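Local coordinates for alpha-1,3-glucanase (Streptomyces thermodiastaticus, PDB 7C7D), which hydrolyses alpha-1,3-glucosidic linkages in alpha-1,3-glucan, as a thermostable glycoside hydrolase of family GH87, at residues E65-T70 / Q99-T104; L126-N131 / V179-T184. One frame throughout, in Å; residues are numbered along the deposited sequence.

In the fold
Both interactions lie in one five-stranded antiparallel sheet of domain D1, away from the centre of the chain. Interaction 1 joins the short outermost strand 68-69 to strand 100-104. Interaction 2 joins strand 178-183 to strand 123-130. Strands 100-104 and 178-183 are neighbours, so the two contacts touch through the backbone. Interaction 1 is partly buried and lies toward the edge. Threonine hydroxyls supplement its few backbone bonds, and Glu-65, just ahead of the paired residues, binds a calcium ion. Interaction 2 is more buried and has a more regular ladder. One of its faces is aliphatic, while the other carries polar groups and water. Arg-100 of interaction 1 hydrogen-bonds Gln-182 of interaction 2 on this polar side.

Interaction 1. Residues E65-T70 / Q99-T104; sequences ESATTT and QRVEFT. With CA (calcium ion), chain C.
Thr-68 and Glu-102 form a hydrogen-bonded antiparallel pair at the edge of a five-stranded sheet in domain D1. Thr-68 N donates to Glu-102 O at 3.2 Å. Glu-102 N returns a bond to Thr-68 O at 2.7 Å. Next to them, Thr-69 and Val-101 are a non-hydrogen-bonded pair.

Thr-69 and Thr-70 add their hydroxyls to the ladder. Arg-100 O is gripped by two donors, Thr-69 OG1 at 2.7 Å and Thr-70 N at 3.1 Å. The hydroxyl comes in tilted 31° from the carbonyl plane, from a position anti to its own backbone N (chi1 -170°). Thr-70 OG1 accepts from Arg-100 N at 3.0 Å.

At the other end, Ala-67 CB lies over one face of the Phe-103 ring, offset toward the rim. This CH-pi contact spans 4.2 Å from CB to the ring centroid. The same methyl touches Val-101 CG2.

Gln-99 lays its chain beside Thr-70, with CD 3.4 Å from Thr-70 O, and its OE1 accepts from Asp-96 N. An alanine here would probably leave Asp-96 N without this acceptor and open a gap beside the Thr-70 carbonyl.

Glu-65 binds calcium through both carboxylate oxygens, in a site completed by Glu-63, Ser-88, Gln-91 and Asp-191. Strand 178-183 flanks strand 100-104 within the sheet, and Thr-69 and Val-101 pack on strand 92-95 of another sheet.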
# COMPACT_ATOMS: atom_id res chain seq x y z
N GLU A 65 -17.04 -2.11 12.07
CA GLU A 65 -18.44 -2.35 11.75
C GLU A 65 -18.88 -3.78 12.05
O GLU A 65 -20.08 -4.05 12.04
CB GLU A 65 -18.70 -1.99 10.28
CG GLU A 65 -17.80 -2.72 9.27
CD GLU A 65 -16.50 -1.98 8.92
OE1 GLU A 65 -15.97 -1.24 9.77
OE2 GLU A 65 -15.99 -2.18 7.80
N SER A 66 -17.94 -4.68 12.33
CA SER A 66 -18.25 -6.05 12.74
C SER A 66 -18.25 -6.21 14.26
O SER A 66 -18.52 -7.31 14.75
CB SER A 66 -17.26 -7.04 12.12
OG SER A 66 -16.04 -7.08 12.85
N ALA A 67 -17.97 -5.15 15.00
CA ALA A 67 -17.90 -5.20 16.44
C ALA A 67 -19.20 -4.65 17.03
O ALA A 67 -20.08 -4.17 16.32
CB ALA A 67 -16.67 -4.45 16.94
N THR A 68 -19.32 -4.76 18.35
CA THR A 68 -20.53 -4.32 19.04
C THR A 68 -20.34 -2.88 19.48
O THR A 68 -19.33 -2.55 20.10
CB THR A 68 -20.78 -5.22 20.25
OG1 THR A 68 -20.88 -6.57 19.79
CG2 THR A 68 -22.07 -4.82 20.96
N THR A 69 -21.31 -2.02 19.15
CA THR A 69 -21.08 -0.59 19.31
C THR A 69 -22.34 0.14 19.77
O THR A 69 -23.47 -0.29 19.52
CB THR A 69 -20.57 0.05 18.00
OG1 THR A 69 -20.14 1.39 18.26
CG2 THR A 69 -21.65 0.09 16.95
N THR A 70 -22.11 1.28 20.42
CA THR A 70 -23.16 2.24 20.71
C THR A 70 -23.07 3.46 19.81
O THR A 70 -23.82 4.43 20.01
CB THR A 70 -23.13 2.65 22.19
OG1 THR A 70 -21.86 3.23 22.50
CG2 THR A 70 -23.38 1.44 23.08
N GLN A 99 -19.66 6.98 23.41
CA GLN A 99 -19.93 5.79 22.65
C GLN A 99 -18.67 4.98 22.51
O GLN A 99 -17.55 5.49 22.60
CB GLN A 99 -20.59 6.17 21.30
CG GLN A 99 -21.92 6.96 21.50
CD GLN A 99 -22.53 7.55 20.24
OE1 GLN A 99 -21.89 7.69 19.21
NE2 GLN A 99 -23.79 7.95 20.36
N ARG A 100 -18.87 3.69 22.33
CA ARG A 100 -17.78 2.75 22.37
C ARG A 100 -17.98 1.72 21.28
O ARG A 100 -19.08 1.53 20.76
CB ARG A 100 -17.69 2.06 23.74
CG ARG A 100 -18.95 1.32 24.13
CD ARG A 100 -18.91 0.91 25.59
NE ARG A 100 -20.24 0.90 26.22
CZ ARG A 100 -20.78 1.93 26.86
NH1 ARG A 100 -20.13 3.08 26.96
NH2 ARG A 100 -21.99 1.80 27.40
N VAL A 101 -16.88 1.07 20.94
CA VAL A 101 -16.93 -0.10 20.08
C VAL A 101 -16.17 -1.20 20.79
O VAL A 101 -15.05 -0.98 21.27
CB VAL A 101 -16.38 0.19 18.67
CG1 VAL A 101 -14.98 0.76 18.74
CG2 VAL A 101 -16.40 -1.07 17.83
N GLU A 102 -16.81 -2.35 20.94
CA GLU A 102 -16.30 -3.45 21.74
C GLU A 102 -15.90 -4.57 20.78
O GLU A 102 -16.77 -5.20 20.16
CB GLU A 102 -17.37 -3.93 22.71
CG GLU A 102 -16.93 -5.06 23.61
CD GLU A 102 -18.00 -5.43 24.62
OE1 GLU A 102 -19.00 -4.68 24.73
OE2 GLU A 102 -17.84 -6.45 25.31
N PHE A 103 -14.60 -4.81 20.67
CA PHE A 103 -14.08 -5.83 19.78
C PHE A 103 -13.93 -7.14 20.53
O PHE A 103 -13.49 -7.17 21.68
CB PHE A 103 -12.69 -5.43 19.28
CG PHE A 103 -12.69 -4.26 18.34
CD1 PHE A 103 -12.81 -4.45 16.97
CD2 PHE A 103 -12.56 -2.97 18.82
CE1 PHE A 103 -12.80 -3.37 16.11
CE2 PHE A 103 -12.55 -1.89 17.96
CZ PHE A 103 -12.67 -2.09 16.60
N THR A 104 -14.26 -8.24 19.86
CA THR A 104 -13.89 -9.56 20.33
C THR A 104 -12.50 -9.86 19.79
O THR A 104 -12.28 -9.84 18.57
CB THR A 104 -14.90 -10.61 19.91
OG1 THR A 104 -16.15 -10.34 20.55
CG2 THR A 104 -14.43 -12.00 20.32
CA CA C . -14.05 -0.65 8.33

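Interaction 2. Residues L126-N131 / V179-T184; sequences LDVYVN and VTLQAT
Asp-127 with Gln-182 and Tyr-129 with Thr-180 are the hydrogen-bonded pairs of this antiparallel ladder. Each pair makes two backbone bonds. Tyr-129 N reaches Thr-180 O at 2.8 Å, and Gln-182 N reaches Asp-127 O at 2.9 Å.

The apolar contacts lie on the face of Leu-126, Val-128, Val-179 and Leu-181. Leu-126 CD2 meets Leu-181 CD1 at 4.0 Å, the side chains crossing obliquely. Val-128 CG2 lies 4.1 Å from Leu-181 CD2, both side chains pointing the same way.

The face of Asp-127, Tyr-129, Thr-180 and Gln-182 is polar. One water donates to Asp-127 OD2 at 2.7 Å. It also bonds Tyr-129 OH at 2.6 Å, at the ring edge and in plane, and accepts weakly from Gln-182 NE2. The glutamine's OE1 takes a bond from Arg-100 NH1.

Packing accompanies these bonds. Gln-182 holds CG anti to its backbone N (chi1 -178°), and its CB packs 3.8 Å from Tyr-129 CE1, with the amide plane turned 48° from the ring. Asp-127 OD2 meets the Thr-184 methyl CG2 at 3.4 Å.

Strand 133-142 continues the sheet beyond strand 123-130, and strand 100-104 beyond strand 178-183. Val-179 and Leu-181 pack on Phe-195 and Val-190 of the second antiparallel sheet.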
# COMPACT_ATOMS: atom_id res chain seq x y z
N LEU A 126 -8.51 8.36 22.75
CA LEU A 126 -9.50 7.29 22.70
C LEU A 126 -9.16 6.31 23.81
O LEU A 126 -8.05 5.77 23.82
CB LEU A 126 -9.44 6.62 21.32
CG LEU A 126 -10.54 5.63 20.92
CD1 LEU A 126 -11.93 6.24 20.99
CD2 LEU A 126 -10.25 5.14 19.51
N ASP A 127 -10.07 6.13 24.75
CA ASP A 127 -9.80 5.26 25.89
C ASP A 127 -9.87 3.80 25.47
O ASP A 127 -10.59 3.43 24.53
CB ASP A 127 -10.78 5.52 27.03
CG ASP A 127 -10.41 6.76 27.84
OD1 ASP A 127 -9.36 7.36 27.57
OD2 ASP A 127 -11.18 7.11 28.77
N VAL A 128 -9.11 2.96 26.17
CA VAL A 128 -9.05 1.52 25.90
C VAL A 128 -9.42 0.78 27.18
O VAL A 128 -8.86 1.05 28.25
CB VAL A 128 -7.65 1.10 25.41
CG1 VAL A 128 -7.65 -0.37 25.02
CG2 VAL A 128 -7.21 1.96 24.23
N TYR A 129 -10.38 -0.14 27.06
CA TYR A 129 -10.78 -1.02 28.14
C TYR A 129 -10.49 -2.45 27.71
O TYR A 129 -10.63 -2.79 26.54
CB TYR A 129 -12.28 -0.89 28.43
CG TYR A 129 -12.71 0.43 29.05
CD1 TYR A 129 -12.68 1.61 28.32
CD2 TYR A 129 -13.15 0.48 30.37
CE1 TYR A 129 -13.07 2.80 28.89
CE2 TYR A 129 -13.54 1.67 30.94
CZ TYR A 129 -13.50 2.83 30.20
OH TYR A 129 -13.89 4.02 30.77
N VAL A 130 -10.09 -3.27 28.67
CA VAL A 130 -9.91 -4.70 28.45
C VAL A 130 -10.74 -5.41 29.50
O VAL A 130 -10.45 -5.32 30.70
CB VAL A 130 -8.44 -5.13 28.52
CG1 VAL A 130 -8.35 -6.64 28.50
CG2 VAL A 130 -7.64 -4.51 27.38
N ASN A 131 -11.80 -6.10 29.06
CA ASN A 131 -12.68 -6.84 29.96
C ASN A 131 -13.40 -5.91 30.93
O ASN A 131 -13.58 -6.24 32.11
CB ASN A 131 -11.94 -7.96 30.69
CG ASN A 131 -11.44 -9.04 29.75
OD1 ASN A 131 -10.39 -9.64 29.97
ND2 ASN A 131 -12.21 -9.30 28.70
N VAL A 179 -11.81 -6.06 23.84
CA VAL A 179 -11.10 -4.79 23.86
C VAL A 179 -12.09 -3.73 23.40
O VAL A 179 -12.63 -3.83 22.29
CB VAL A 179 -9.85 -4.81 22.98
CG1 VAL A 179 -9.24 -3.41 22.86
CG2 VAL A 179 -8.82 -5.78 23.54
N THR A 180 -12.34 -2.74 24.24
CA THR A 180 -13.32 -1.70 23.96
C THR A 180 -12.61 -0.37 23.80
O THR A 180 -11.75 -0.01 24.61
CB THR A 180 -14.36 -1.61 25.08
OG1 THR A 180 -15.04 -2.87 25.19
CG2 THR A 180 -15.38 -0.53 24.77
N LEU A 181 -12.96 0.34 22.74
CA LEU A 181 -12.50 1.71 22.52
C LEU A 181 -13.64 2.64 22.86
O LEU A 181 -14.76 2.47 22.36
CB LEU A 181 -12.08 1.89 21.06
CG LEU A 181 -11.11 0.85 20.50
CD1 LEU A 181 -10.75 1.19 19.06
CD2 LEU A 181 -9.86 0.77 21.37
N GLN A 182 -13.38 3.62 23.72
CA GLN A 182 -14.40 4.52 24.24
C GLN A 182 -14.00 5.96 23.95
O GLN A 182 -12.96 6.42 24.43
CB GLN A 182 -14.57 4.32 25.74
CG GLN A 182 -15.66 5.18 26.36
CD GLN A 182 -16.54 4.39 27.29
OE1 GLN A 182 -17.20 3.44 26.89
NE2 GLN A 182 -16.53 4.77 28.56
N ALA A 183 -14.82 6.66 23.18
CA ALA A 183 -14.57 8.07 22.89
C ALA A 183 -14.92 8.90 24.11
O ALA A 183 -15.86 8.58 24.82
CB ALA A 183 -15.41 8.52 21.69
N THR A 184 -14.16 9.97 24.36
CA THR A 184 -14.38 10.77 25.56
C THR A 184 -14.29 12.27 25.31
O THR A 184 -15.02 13.05 25.93
CB THR A 184 -13.41 10.39 26.68
OG1 THR A 184 -12.06 10.63 26.25
CG2 THR A 184 -13.57 8.94 27.11
O HOH W 1 -13.59 6.19 29.41
O HOH W 2 -13.45 -4.59 27.21